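Local structure of 4-alpha-glucanotransferase (Aquifex aeolicus, 1TZ7) at residues Y37-L42 with E122-L127; S59-L64 with I221-D226; Y158-E163 with N189-R194; L254-V259 with V317-E322; W288-V293 with K339-Y344. The protein belongs to the 4-alpha-glucanotransferases (amylomaltases, or D-enzymes), carbohydrate-active enzymes built round a parallel beta/alpha barrel. One frame throughout, in Å; residues are numbered along the deposited sequence.

Interaction 1 of 5, residues Y37-L42 with E122-L127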
# COMPACT_ATOMS: atom_id res chain seq x y z
N TYR A 37 -3.90 12.11 -17.27
CA TYR A 37 -2.58 12.77 -17.18
C TYR A 37 -1.43 11.78 -16.92
O TYR A 37 -0.47 12.10 -16.20
CB TYR A 37 -2.61 13.88 -16.13
CG TYR A 37 -3.65 14.93 -16.43
CD1 TYR A 37 -3.48 15.80 -17.50
CD2 TYR A 37 -4.81 15.03 -15.68
CE1 TYR A 37 -4.42 16.76 -17.79
CE2 TYR A 37 -5.77 15.98 -15.97
CZ TYR A 37 -5.57 16.85 -17.03
OH TYR A 37 -6.51 17.81 -17.33
N GLY A 38 -1.53 10.59 -17.52
CA GLY A 38 -0.42 9.65 -17.57
C GLY A 38 -0.46 8.64 -16.44
O GLY A 38 0.26 7.66 -16.46
N ILE A 39 -1.32 8.90 -15.47
CA ILE A 39 -1.42 8.06 -14.28
C ILE A 39 -2.73 8.36 -13.55
O ILE A 39 -3.30 9.44 -13.70
CB ILE A 39 -0.19 8.33 -13.34
CG1 ILE A 39 -0.11 7.27 -12.25
CG2 ILE A 39 -0.27 9.73 -12.72
CD1 ILE A 39 1.27 7.15 -11.63
N GLY A 40 -3.20 7.40 -12.76
CA GLY A 40 -4.40 7.60 -11.96
C GLY A 40 -4.17 8.61 -10.86
O GLY A 40 -3.05 8.73 -10.34
N ASP A 41 -5.22 9.36 -10.50
CA ASP A 41 -5.10 10.43 -9.50
C ASP A 41 -6.36 10.54 -8.61
O ASP A 41 -7.30 9.76 -8.74
CB ASP A 41 -4.79 11.78 -10.18
CG ASP A 41 -5.83 12.18 -11.22
OD1 ASP A 41 -7.03 12.09 -10.93
OD2 ASP A 41 -5.52 12.59 -12.36
N LEU A 42 -6.35 11.51 -7.70
CA LEU A 42 -7.40 11.64 -6.69
C LEU A 42 -8.54 12.54 -7.18
O LEU A 42 -9.32 13.07 -6.38
CB LEU A 42 -6.82 12.20 -5.39
CG LEU A 42 -5.62 11.45 -4.81
CD1 LEU A 42 -5.10 12.14 -3.56
CD2 LEU A 42 -5.99 10.01 -4.50
N GLU A 122 8.14 14.11 -13.74
CA GLU A 122 8.64 15.39 -14.26
C GLU A 122 7.51 16.39 -14.50
O GLU A 122 7.63 17.57 -14.18
CB GLU A 122 9.41 15.16 -15.57
CG GLU A 122 10.83 14.66 -15.37
CD GLU A 122 11.75 15.71 -14.78
OE1 GLU A 122 11.36 16.90 -14.75
OE2 GLU A 122 12.87 15.35 -14.35
N TYR A 123 6.41 15.89 -15.07
CA TYR A 123 5.30 16.74 -15.50
C TYR A 123 4.52 17.30 -14.30
O TYR A 123 4.21 18.48 -14.26
CB TYR A 123 4.35 15.96 -16.42
CG TYR A 123 3.12 16.74 -16.82
CD1 TYR A 123 3.23 17.99 -17.41
CD2 TYR A 123 1.84 16.22 -16.60
CE1 TYR A 123 2.11 18.71 -17.78
CE2 TYR A 123 0.71 16.93 -16.97
CZ TYR A 123 0.85 18.18 -17.56
OH TYR A 123 -0.26 18.89 -17.93
N LYS A 124 4.20 16.44 -13.35
CA LYS A 124 3.44 16.86 -12.17
C LYS A 124 4.30 17.71 -11.22
O LYS A 124 3.78 18.57 -10.52
CB LYS A 124 2.87 15.65 -11.44
CG LYS A 124 1.87 14.84 -12.26
CD LYS A 124 0.52 14.73 -11.57
CE LYS A 124 -0.47 13.93 -12.40
NZ LYS A 124 -1.16 12.89 -11.59
N LYS A 125 5.60 17.47 -11.21
CA LYS A 125 6.54 18.31 -10.47
C LYS A 125 6.56 19.72 -11.04
O LYS A 125 6.65 20.69 -10.31
CB LYS A 125 7.95 17.72 -10.50
CG LYS A 125 8.95 18.42 -9.55
CD LYS A 125 10.40 18.19 -9.98
CE LYS A 125 10.90 16.81 -9.54
NZ LYS A 125 11.99 16.29 -10.43
N GLU A 126 6.47 19.82 -12.37
CA GLU A 126 6.50 21.12 -13.04
C GLU A 126 5.21 21.89 -12.79
O GLU A 126 5.23 23.09 -12.56
CB GLU A 126 6.73 20.94 -14.55
CG GLU A 126 8.02 21.59 -15.07
CD GLU A 126 9.21 21.35 -14.16
OE1 GLU A 126 9.89 22.33 -13.79
OE2 GLU A 126 9.46 20.18 -13.80
N LEU A 127 4.08 21.19 -12.83
CA LEU A 127 2.78 21.80 -12.53
C LEU A 127 2.73 22.31 -11.09
O LEU A 127 2.14 23.34 -10.82
CB LEU A 127 1.65 20.80 -12.76
CG LEU A 127 1.34 20.42 -14.22
CD1 LEU A 127 0.21 19.41 -14.27
CD2 LEU A 127 0.99 21.65 -15.05
O HOH W 1 -3.14 11.96 -13.17
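Lys124, reaching out from helix 117-133, meets Tyr37, Ile39 and Asp41 in the connection that leads from the first strand of the beta/alpha barrel, 23-27, to helix 44-56. With CG beside its own backbone N (chi1 -63°) and bends at chi2 and chi4, the lysine carries its ammonium group away from its helix to the loop. On the way its CE passes 4.3 Å from Tyr37 CB, and at the end NZ lies 3.5 Å from Ile39 CG2, the two side chains meeting at a slant. Three hydrogen bonds grip NZ: one to a water and two to the carbonyl oxygens of Val89 and Ile91, which fix its position in a buried setting. Asp41 OD2 is 4.4 Å from Lys124 NZ, too far for a salt bridge, although the opposite charges probably still stabilise each other; Asp41 OD1 accepts a hydrogen bond from Gly43 N. The aromatic part of the contact is looser. Tyr37 CD1 comes to the edge of the Tyr123 ring, 4.4 Å from CE2, while the two hydroxyls are held elsewhere, Tyr37 by Glu94 and Tyr123 by the carbonyl of Asp106. Leu127 CD1 covers one face of the Tyr123 ring from the same helix. The bridging water accepts from Lys124 NZ at 2.7 Å and donates to Ile39 O and Asp41 OD2, each at 2.6 Å.

Interaction 2 of 5, residues S59-L64 with I221-D226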
# COMPACT_ATOMS: atom_id res chain seq x y z
N SER A 59 -18.85 -2.07 -0.37
CA SER A 59 -18.63 -1.29 0.86
C SER A 59 -17.14 -1.06 1.15
O SER A 59 -16.80 -0.35 2.10
CB SER A 59 -19.25 -1.99 2.05
OG SER A 59 -20.63 -2.19 1.87
N LEU A 60 -16.26 -1.66 0.35
CA LEU A 60 -14.82 -1.62 0.64
C LEU A 60 -14.01 -1.25 -0.59
O LEU A 60 -14.32 -1.68 -1.69
CB LEU A 60 -14.34 -2.98 1.18
CG LEU A 60 -14.97 -3.47 2.47
CD1 LEU A 60 -14.66 -4.94 2.68
CD2 LEU A 60 -14.50 -2.64 3.65
N TRP A 61 -12.98 -0.45 -0.38
CA TRP A 61 -12.01 -0.13 -1.40
C TRP A 61 -10.61 -0.32 -0.83
O TRP A 61 -10.24 0.34 0.14
CB TRP A 61 -12.19 1.31 -1.87
CG TRP A 61 -11.17 1.77 -2.86
CD1 TRP A 61 -10.47 0.99 -3.75
CD2 TRP A 61 -10.72 3.11 -3.08
NE1 TRP A 61 -9.62 1.77 -4.51
CE2 TRP A 61 -9.75 3.07 -4.11
CE3 TRP A 61 -11.04 4.35 -2.50
CZ2 TRP A 61 -9.10 4.22 -4.58
CZ3 TRP A 61 -10.39 5.49 -2.97
CH2 TRP A 61 -9.44 5.42 -3.99
N GLN A 62 -9.83 -1.22 -1.43
CA GLN A 62 -8.45 -1.43 -0.99
C GLN A 62 -7.46 -0.80 -1.95
O GLN A 62 -7.50 -1.05 -3.15
CB GLN A 62 -8.14 -2.92 -0.81
CG GLN A 62 -6.76 -3.16 -0.14
CD GLN A 62 -6.55 -4.61 0.30
OE1 GLN A 62 -5.44 -5.12 0.20
NE2 GLN A 62 -7.59 -5.24 0.78
N VAL A 63 -6.57 0.02 -1.40
CA VAL A 63 -5.50 0.62 -2.16
C VAL A 63 -4.16 0.08 -1.67
O VAL A 63 -4.09 -0.56 -0.63
CB VAL A 63 -5.51 2.17 -2.02
CG1 VAL A 63 -6.72 2.77 -2.73
CG2 VAL A 63 -5.49 2.59 -0.54
N LEU A 64 -3.11 0.34 -2.44
CA LEU A 64 -1.75 0.08 -1.98
C LEU A 64 -1.24 1.33 -1.24
O LEU A 64 -1.93 2.34 -1.18
CB LEU A 64 -0.84 -0.26 -3.17
CG LEU A 64 -1.44 -1.23 -4.21
CD1 LEU A 64 -0.53 -1.38 -5.41
CD2 LEU A 64 -1.73 -2.59 -3.58
N ILE A 221 -18.57 3.60 2.22
CA ILE A 221 -17.40 2.89 1.73
C ILE A 221 -16.24 3.10 2.69
O ILE A 221 -15.84 4.24 2.96
CB ILE A 221 -17.02 3.37 0.31
CG1 ILE A 221 -18.13 3.02 -0.68
CG2 ILE A 221 -15.70 2.74 -0.14
CD1 ILE A 221 -18.09 3.82 -1.95
N SER A 222 -15.70 1.99 3.22
CA SER A 222 -14.51 2.03 4.06
C SER A 222 -13.28 1.74 3.21
O SER A 222 -13.31 0.88 2.33
CB SER A 222 -14.61 0.98 5.18
OG SER A 222 -15.68 1.27 6.06
N ILE A 223 -12.21 2.47 3.47
CA ILE A 223 -11.00 2.33 2.70
C ILE A 223 -9.97 1.51 3.45
O ILE A 223 -9.61 1.83 4.58
CB ILE A 223 -10.43 3.73 2.32
CG1 ILE A 223 -11.51 4.58 1.64
CG2 ILE A 223 -9.22 3.56 1.39
CD1 ILE A 223 -11.10 6.03 1.39
N VAL A 224 -9.51 0.45 2.80
CA VAL A 224 -8.44 -0.37 3.32
C VAL A 224 -7.11 0.13 2.77
O VAL A 224 -6.85 0.03 1.58
CB VAL A 224 -8.64 -1.85 2.95
CG1 VAL A 224 -7.54 -2.71 3.55
CG2 VAL A 224 -10.02 -2.34 3.40
N GLY A 225 -6.28 0.67 3.64
CA GLY A 225 -4.95 1.08 3.28
C GLY A 225 -3.93 0.06 3.67
O GLY A 225 -4.25 -0.96 4.28
N ASP A 226 -2.68 0.32 3.32
CA ASP A 226 -1.65 -0.68 3.35
C ASP A 226 -0.40 -0.12 4.02
O ASP A 226 0.14 0.89 3.60
CB ASP A 226 -1.32 -1.12 1.92
CG ASP A 226 -0.57 -2.43 1.87
OD1 ASP A 226 -0.69 -3.15 0.84
OD2 ASP A 226 0.17 -2.84 2.79
O HOH W 2 -17.92 0.41 5.12
O HOH W 3 -2.99 -3.33 -0.21
O HOH W 4 -2.34 2.55 1.67
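Four backbone hydrogen bonds join Ser59-Val63 to Ser222-Val224: Ser222 N to Ser59 O (2.8 Å), Trp61 N to Ser222 O (3.0 Å), Val224 N to Trp61 O (2.8 Å) and Val63 N to Val224 O (3.0 Å). The same four oxygens also receive CA-H...O contacts, among them Ile223 CA to Trp61 O at 3.3 Å. Side-chain packing falls on both faces. Trp61 and Ile223 run side by side toward helix 192-218, CE3 to CG1 4.2 Å. On the other face Leu60 CD2 lies 4.5 Å from Val224 CG2, and Gln62, its CG anti to the backbone N (chi1 -171°), slants across Val224, bringing NE2 to 3.8 Å from CG1. The polar ends are bound outside the pair, Trp61 NE1 to Leu28 O and Gln62 NE2 to Tyr400 OH on strand 397-400. Past the direct bonds, a water accepts from Asp226 N and weakly donates to Leu64 O. The parallel in-register pairing, helices against one face, is that of the second and third strands of a beta/alpha barrel.

Interaction 3 of 5, residues Y158-E163 with N189-R194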
# COMPACT_ATOMS: atom_id res chain seq x y z
N TYR A 158 13.94 17.16 4.98
CA TYR A 158 14.66 16.04 4.37
C TYR A 158 14.71 16.20 2.85
O TYR A 158 15.75 15.99 2.23
CB TYR A 158 13.97 14.72 4.77
CG TYR A 158 14.34 13.50 3.95
CD1 TYR A 158 15.40 12.67 4.34
CD2 TYR A 158 13.62 13.15 2.82
CE1 TYR A 158 15.73 11.53 3.61
CE2 TYR A 158 13.94 12.01 2.08
CZ TYR A 158 14.99 11.21 2.48
OH TYR A 158 15.31 10.08 1.75
N MET A 159 13.58 16.58 2.25
CA MET A 159 13.48 16.71 0.80
C MET A 159 14.25 17.94 0.30
O MET A 159 14.78 17.93 -0.81
CB MET A 159 12.02 16.82 0.37
CG MET A 159 11.20 15.54 0.57
SD MET A 159 11.79 14.17 -0.43
CE MET A 159 11.32 14.71 -2.09
N ALA A 160 14.31 18.98 1.12
CA ALA A 160 14.97 20.24 0.73
C ALA A 160 16.49 20.09 0.75
O ALA A 160 17.19 20.66 -0.09
CB ALA A 160 14.54 21.36 1.64
N ILE A 161 17.00 19.32 1.72
CA ILE A 161 18.43 19.06 1.83
C ILE A 161 18.88 18.06 0.76
O ILE A 161 19.97 18.19 0.20
CB ILE A 161 18.78 18.52 3.25
CG1 ILE A 161 18.42 19.55 4.32
CG2 ILE A 161 20.26 18.16 3.34
CD1 ILE A 161 18.30 18.97 5.71
N LYS A 162 18.04 17.07 0.49
CA LYS A 162 18.30 16.09 -0.57
C LYS A 162 18.40 16.78 -1.93
O LYS A 162 19.23 16.42 -2.77
CB LYS A 162 17.19 15.03 -0.61
CG LYS A 162 17.51 13.82 -1.48
CD LYS A 162 16.63 12.62 -1.11
CE LYS A 162 15.32 12.62 -1.88
NZ LYS A 162 14.92 11.25 -2.29
N GLU A 163 17.56 17.79 -2.14
CA GLU A 163 17.58 18.58 -3.36
C GLU A 163 18.90 19.32 -3.51
O GLU A 163 19.54 19.27 -4.55
CB GLU A 163 16.43 19.60 -3.34
CG GLU A 163 15.39 19.39 -4.42
CD GLU A 163 14.14 20.22 -4.19
OE1 GLU A 163 14.19 21.14 -3.34
OE2 GLU A 163 13.12 19.96 -4.85
N ASN A 189 16.41 27.59 7.73
CA ASN A 189 16.27 28.99 7.35
C ASN A 189 16.85 29.25 5.95
O ASN A 189 16.29 30.02 5.18
CB ASN A 189 16.97 29.88 8.37
CG ASN A 189 16.93 31.34 7.99
OD1 ASN A 189 15.90 32.00 8.11
ND2 ASN A 189 18.06 31.87 7.53
N LYS A 190 17.98 28.61 5.65
CA LYS A 190 18.62 28.74 4.34
C LYS A 190 17.68 28.26 3.23
O LYS A 190 17.44 28.97 2.26
CB LYS A 190 19.92 27.93 4.32
CG LYS A 190 20.75 28.11 3.05
CD LYS A 190 21.76 26.97 2.88
CE LYS A 190 22.57 27.13 1.61
NZ LYS A 190 23.12 25.82 1.13
N LEU A 191 17.16 27.05 3.39
CA LEU A 191 16.31 26.44 2.37
C LEU A 191 14.83 26.62 2.71
O LEU A 191 14.02 25.73 2.48
CB LEU A 191 16.63 24.94 2.23
CG LEU A 191 18.11 24.58 2.06
CD1 LEU A 191 18.31 23.09 2.20
CD2 LEU A 191 18.63 25.07 0.72
N LYS A 192 14.49 27.79 3.26
CA LYS A 192 13.14 28.04 3.78
C LYS A 192 12.10 27.96 2.67
O LYS A 192 11.04 27.38 2.85
CB LYS A 192 13.09 29.42 4.45
CG LYS A 192 11.79 29.69 5.22
CD LYS A 192 11.83 31.04 5.93
CE LYS A 192 11.71 32.21 4.93
NZ LYS A 192 13.02 32.88 4.68
N GLY A 193 12.42 28.56 1.52
CA GLY A 193 11.52 28.54 0.38
C GLY A 193 11.30 27.14 -0.15
O GLY A 193 10.18 26.78 -0.54
N ARG A 194 12.36 26.34 -0.18
CA ARG A 194 12.28 24.96 -0.66
C ARG A 194 11.54 24.08 0.35
O ARG A 194 10.80 23.17 -0.04
CB ARG A 194 13.69 24.41 -0.89
CG ARG A 194 14.39 25.01 -2.09
CD ARG A 194 14.01 24.37 -3.41
NE ARG A 194 12.82 25.00 -4.00
CZ ARG A 194 11.90 24.34 -4.70
NH1 ARG A 194 12.01 23.03 -4.92
NH2 ARG A 194 10.85 25.00 -5.20
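Glu163 and Arg194 form a salt bridge, their side chains crossing at about a right angle. Both carboxylate oxygens lie 3.3 Å from Arg194 NH1, and both hydrogen bonds are weak: that to OE1 is straight (165° at the hydrogen), that to OE2 strongly bent (123°). The carboxylate approaches the edge of the guanidinium, the two planes 30° apart. Bends at chi2 and chi3 turn the arginine chain, and its CD lies 3.2 Å from Glu163 OE1. Each partner is shared: Arg194 NH2 makes a salt bridge to Glu129 of helix 117-133, and Glu163 OE1 accepts a weak hydrogen bond from His198. This is helix packing, in which helix 149-165 lies against the break between helices 181-190 and 192-218. Leu191, at the break, occupies the N-cap position of helix 192-218, and Lys192 N keeps a weak bond to Asn189 O across the change of direction. The leucine points its CD1 into helix 149-165, 3.5 Å from Ala160 O and 4.1 Å from Ile161 CG1. Beside it Ala160 CB meets Arg194 CB. Lys190 NZ makes a salt bridge to Glu164, joining helix 181-190 to helix 149-165.

Interaction 4 of 5, residues L254-V259 with V317-E322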
# COMPACT_ATOMS: atom_id res chain seq x y z
N LEU A 254 23.52 -2.61 10.13
CA LEU A 254 24.25 -3.76 10.65
C LEU A 254 23.57 -5.05 10.20
O LEU A 254 24.23 -6.05 9.93
CB LEU A 254 24.29 -3.69 12.19
CG LEU A 254 25.39 -4.47 12.92
CD1 LEU A 254 26.79 -4.06 12.45
CD2 LEU A 254 25.25 -4.27 14.42
N PHE A 255 22.24 -5.02 10.12
CA PHE A 255 21.47 -6.12 9.52
C PHE A 255 20.37 -5.58 8.60
O PHE A 255 19.89 -4.46 8.79
CB PHE A 255 20.86 -7.00 10.61
CG PHE A 255 21.87 -7.69 11.48
CD1 PHE A 255 22.42 -8.92 11.10
CD2 PHE A 255 22.28 -7.13 12.68
CE1 PHE A 255 23.36 -9.56 11.90
CE2 PHE A 255 23.22 -7.77 13.48
CZ PHE A 255 23.76 -8.98 13.09
N VAL A 256 19.98 -6.38 7.61
CA VAL A 256 18.94 -5.98 6.66
C VAL A 256 17.84 -7.05 6.55
O VAL A 256 18.00 -8.17 7.02
CB VAL A 256 19.52 -5.68 5.25
CG1 VAL A 256 20.35 -4.41 5.27
CG2 VAL A 256 20.34 -6.86 4.73
N ALA A 257 16.74 -6.68 5.91
CA ALA A 257 15.51 -7.46 5.98
C ALA A 257 15.40 -8.39 4.79
O ALA A 257 16.07 -8.20 3.77
CB ALA A 257 14.30 -6.54 6.05
N GLY A 258 14.55 -9.40 4.92
CA GLY A 258 14.29 -10.33 3.85
C GLY A 258 13.46 -11.51 4.33
O GLY A 258 12.84 -11.44 5.39
N VAL A 259 13.45 -12.58 3.54
CA VAL A 259 12.87 -13.85 3.97
C VAL A 259 13.77 -15.01 3.51
O VAL A 259 14.50 -14.88 2.53
CB VAL A 259 11.44 -14.04 3.40
CG1 VAL A 259 10.44 -13.19 4.17
CG2 VAL A 259 11.40 -13.71 1.91
N VAL A 317 19.45 -10.76 8.11
CA VAL A 317 20.70 -11.17 7.44
C VAL A 317 21.79 -10.07 7.53
O VAL A 317 21.50 -8.89 7.39
CB VAL A 317 20.45 -11.55 5.93
CG1 VAL A 317 19.02 -12.02 5.72
CG2 VAL A 317 20.78 -10.38 5.01
N PRO A 318 23.04 -10.48 7.78
CA PRO A 318 24.18 -9.54 7.87
C PRO A 318 24.36 -8.64 6.63
O PRO A 318 24.28 -9.13 5.49
CB PRO A 318 25.39 -10.47 8.03
CG PRO A 318 24.84 -11.73 8.57
CD PRO A 318 23.46 -11.88 8.00
N TYR A 319 24.60 -7.35 6.87
CA TYR A 319 24.79 -6.39 5.79
C TYR A 319 26.06 -6.70 5.02
O TYR A 319 27.09 -7.05 5.61
CB TYR A 319 24.85 -4.96 6.35
CG TYR A 319 25.15 -3.89 5.31
CD1 TYR A 319 24.22 -3.56 4.33
CD2 TYR A 319 26.36 -3.20 5.32
CE1 TYR A 319 24.49 -2.58 3.38
CE2 TYR A 319 26.64 -2.22 4.37
CZ TYR A 319 25.70 -1.91 3.40
OH TYR A 319 25.96 -0.95 2.47
N GLY A 320 25.99 -6.57 3.69
CA GLY A 320 27.11 -6.94 2.83
C GLY A 320 26.87 -8.27 2.14
O GLY A 320 27.52 -8.58 1.14
N GLU A 321 25.94 -9.06 2.67
CA GLU A 321 25.55 -10.32 2.05
C GLU A 321 24.82 -10.06 0.73
O GLU A 321 24.04 -9.12 0.62
CB GLU A 321 24.66 -11.13 3.00
CG GLU A 321 24.63 -12.63 2.70
CD GLU A 321 25.89 -13.35 3.18
OE1 GLU A 321 26.80 -12.68 3.70
OE2 GLU A 321 25.95 -14.58 3.02
N GLU A 322 25.09 -10.90 -0.27
CA GLU A 322 24.50 -10.73 -1.60
C GLU A 322 23.13 -11.39 -1.69
O GLU A 322 22.29 -10.97 -2.47
CB GLU A 322 25.43 -11.31 -2.67
CG GLU A 322 26.75 -10.57 -2.81
CD GLU A 322 27.53 -11.01 -4.03
OE1 GLU A 322 27.10 -10.68 -5.16
OE2 GLU A 322 28.57 -11.67 -3.87
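The Phe255 ring turns its edge to the peptide link between Val317 and Pro318: Val317 C lies in the ring plane, and Pro318 N is 3.7 Å from CD1. Its CE1 also reaches the proline ring at CG, 4.2 Å away. Tyr319 meets Val256 obliquely instead, CD1 to CG1 4.1 Å. Val256 and Val317 form an antiparallel hydrogen-bonded pair. Val256 N donates to Val317 O at 2.9 Å, and Val317 N to Val256 O at 3.2 Å. Their side chains share one face of the sheet and touch through the CG2 methyls, 3.6 Å apart; Val317 has chi1 at -27°, away from a staggered value, which suggests some strain. A weak bond from Tyr319 N to Leu254 O ends the ladder. There a type II turn, Pro318 to Glu321, leads the chain off, with Gly320 taking the positive phi (103°) of its third position. Strands 255-259 and 313-318 are the middle pair of a four-stranded antiparallel sheet, built from the long connections that follow the third and fourth strands of the beta/alpha barrel.

Interaction 5 of 5, residues W288-V293 with K339-Y344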
# COMPACT_ATOMS: atom_id res chain seq x y z
N TRP A 288 6.47 5.22 18.19
CA TRP A 288 6.65 5.42 16.74
C TRP A 288 5.60 4.63 15.96
O TRP A 288 5.00 5.15 15.03
CB TRP A 288 8.05 4.99 16.31
CG TRP A 288 8.34 5.22 14.86
CD1 TRP A 288 8.65 6.41 14.28
CD2 TRP A 288 8.34 4.25 13.82
NE1 TRP A 288 8.85 6.24 12.93
CE2 TRP A 288 8.66 4.92 12.62
CE3 TRP A 288 8.09 2.87 13.77
CZ2 TRP A 288 8.75 4.25 11.39
CZ3 TRP A 288 8.18 2.22 12.54
CH2 TRP A 288 8.51 2.91 11.37
N TRP A 289 5.38 3.38 16.36
CA TRP A 289 4.37 2.55 15.72
C TRP A 289 2.96 3.09 15.99
O TRP A 289 2.11 3.06 15.11
CB TRP A 289 4.48 1.10 16.21
CG TRP A 289 5.32 0.26 15.31
CD1 TRP A 289 6.59 -0.18 15.54
CD2 TRP A 289 4.95 -0.23 14.02
NE1 TRP A 289 7.04 -0.92 14.47
CE2 TRP A 289 6.05 -0.97 13.52
CE3 TRP A 289 3.80 -0.14 13.22
CZ2 TRP A 289 6.03 -1.59 12.28
CZ3 TRP A 289 3.79 -0.76 11.98
CH2 TRP A 289 4.89 -1.48 11.53
N ILE A 290 2.74 3.59 17.19
CA ILE A 290 1.48 4.23 17.53
C ILE A 290 1.23 5.45 16.63
O ILE A 290 0.13 5.65 16.13
CB ILE A 290 1.47 4.65 19.01
CG1 ILE A 290 1.30 3.42 19.90
CG2 ILE A 290 0.33 5.67 19.28
CD1 ILE A 290 1.71 3.64 21.33
N ARG A 291 2.27 6.26 16.42
CA ARG A 291 2.16 7.44 15.56
C ARG A 291 1.88 7.03 14.10
O ARG A 291 1.14 7.71 13.40
CB ARG A 291 3.43 8.29 15.64
CG ARG A 291 3.49 9.19 16.89
CD ARG A 291 4.33 10.44 16.72
NE ARG A 291 5.70 10.14 16.29
CZ ARG A 291 6.68 9.74 17.11
NH1 ARG A 291 7.88 9.48 16.62
NH2 ARG A 291 6.45 9.60 18.41
N ARG A 292 2.48 5.92 13.66
CA ARG A 292 2.22 5.38 12.31
C ARG A 292 0.75 5.05 12.14
O ARG A 292 0.15 5.34 11.11
CB ARG A 292 3.04 4.11 12.07
CG ARG A 292 4.39 4.34 11.52
CD ARG A 292 5.01 3.10 10.89
NE ARG A 292 4.48 2.84 9.55
CZ ARG A 292 4.72 1.74 8.85
NH1 ARG A 292 4.21 1.59 7.63
NH2 ARG A 292 5.49 0.77 9.36
N VAL A 293 0.17 4.42 13.15
CA VAL A 293 -1.21 3.96 13.08
C VAL A 293 -2.16 5.15 13.13
O VAL A 293 -3.06 5.26 12.31
CB VAL A 293 -1.54 2.97 14.23
CG1 VAL A 293 -3.04 2.68 14.30
CG2 VAL A 293 -0.75 1.68 14.05
N LYS A 339 -0.91 -5.49 22.20
CA LYS A 339 -1.65 -5.20 23.44
C LYS A 339 -1.79 -3.69 23.62
O LYS A 339 -2.87 -3.20 23.97
CB LYS A 339 -0.95 -5.81 24.65
CG LYS A 339 -1.74 -5.66 25.97
CD LYS A 339 -1.20 -6.57 27.07
CE LYS A 339 -2.18 -6.69 28.25
NZ LYS A 339 -3.16 -5.58 28.30
N LYS A 340 -0.71 -2.97 23.37
CA LYS A 340 -0.72 -1.51 23.47
C LYS A 340 -1.50 -0.87 22.32
O LYS A 340 -2.26 0.06 22.53
CB LYS A 340 0.70 -0.96 23.52
CG LYS A 340 0.91 0.09 24.59
CD LYS A 340 1.65 1.29 24.06
CE LYS A 340 1.69 2.41 25.08
NZ LYS A 340 3.06 2.90 25.33
N LEU A 341 -1.30 -1.38 21.10
CA LEU A 341 -1.98 -0.83 19.92
C LEU A 341 -3.50 -1.00 20.03
O LEU A 341 -4.25 -0.11 19.65
CB LEU A 341 -1.47 -1.49 18.62
CG LEU A 341 -0.09 -1.04 18.11
CD1 LEU A 341 0.26 -1.77 16.82
CD2 LEU A 341 -0.04 0.47 17.90
N LEU A 342 -3.95 -2.14 20.54
CA LEU A 342 -5.39 -2.41 20.65
C LEU A 342 -6.00 -1.68 21.86
O LEU A 342 -7.21 -1.54 21.95
CB LEU A 342 -5.66 -3.94 20.75
CG LEU A 342 -5.99 -4.69 19.42
CD1 LEU A 342 -6.91 -3.88 18.50
CD2 LEU A 342 -4.74 -5.06 18.69
N SER A 343 -5.16 -1.24 22.79
CA SER A 343 -5.61 -0.38 23.88
C SER A 343 -5.82 1.05 23.38
O SER A 343 -6.79 1.72 23.76
CB SER A 343 -4.60 -0.38 25.02
OG SER A 343 -4.56 -1.63 25.66
N TYR A 344 -4.91 1.50 22.53
CA TYR A 344 -5.00 2.83 21.92
C TYR A 344 -6.07 2.87 20.84
O TYR A 344 -6.73 3.90 20.64
CB TYR A 344 -3.64 3.22 21.31
CG TYR A 344 -2.71 3.91 22.26
CD1 TYR A 344 -2.42 3.36 23.51
CD2 TYR A 344 -2.10 5.11 21.92
CE1 TYR A 344 -1.57 3.99 24.39
CE2 TYR A 344 -1.23 5.75 22.79
CZ TYR A 344 -0.97 5.19 24.02
OH TYR A 344 -0.12 5.83 24.88
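Ile290 carries the apolar contacts, set between Lys340, Leu341 and Tyr344. Its CG1 lies 3.8 Å from Leu341 CD2, the two side chains sliding past each other in opposite directions. The same leucine methyl reaches Val293 CG2 at 4.1 Å, and Val293 and Leu341 both continue onto Phe350 of strand 350-352. Ile290 CD1 packs on the methylene chain of Lys340, 3.6 Å from CD. An aromatic contact completes the set: Ile290 CD1 sits over one face of the Tyr344 ring in a CH-pi interaction, 4.1 Å from the centroid and 17° off the normal, while CG2, anti to the backbone N, touches CD2 of the ring at 3.6 Å. The polar end of Lys340 is bound elsewhere, to Gly285 O. Helices 287-297 and 334-344 precede the fourth and fifth barrel strands, and these segments run 41° apart with axes 10.6 Å from each other. With no hydrogen bond between the segments, the fit rests on van der Waals packing of branched side chains and one aromatic face, and the lysine contributes carbon rather than charge.

From the N terminus, interaction 1 closes a loop from the first barrel connection to helix 117-133. Interaction 2 opens inside that loop, at strand 60-62, and closes well after it, at strand 222-227, so the two cross. Interaction 3 lies wholly within the span of interaction 2, among the helices of the long, mainly helical connection between these neighbouring strands; helix 192-218 then leads directly to the second of them. Beyond come interactions 4 and 5, which cross each other: one joins strands of the antiparallel sheet, the other joins helices 287-297 and 334-344 on the barrel. Interactions 2 and 5 have centres about 20 Å apart, whereas the centres of interactions 1 and 4 are separated by about 36 Å.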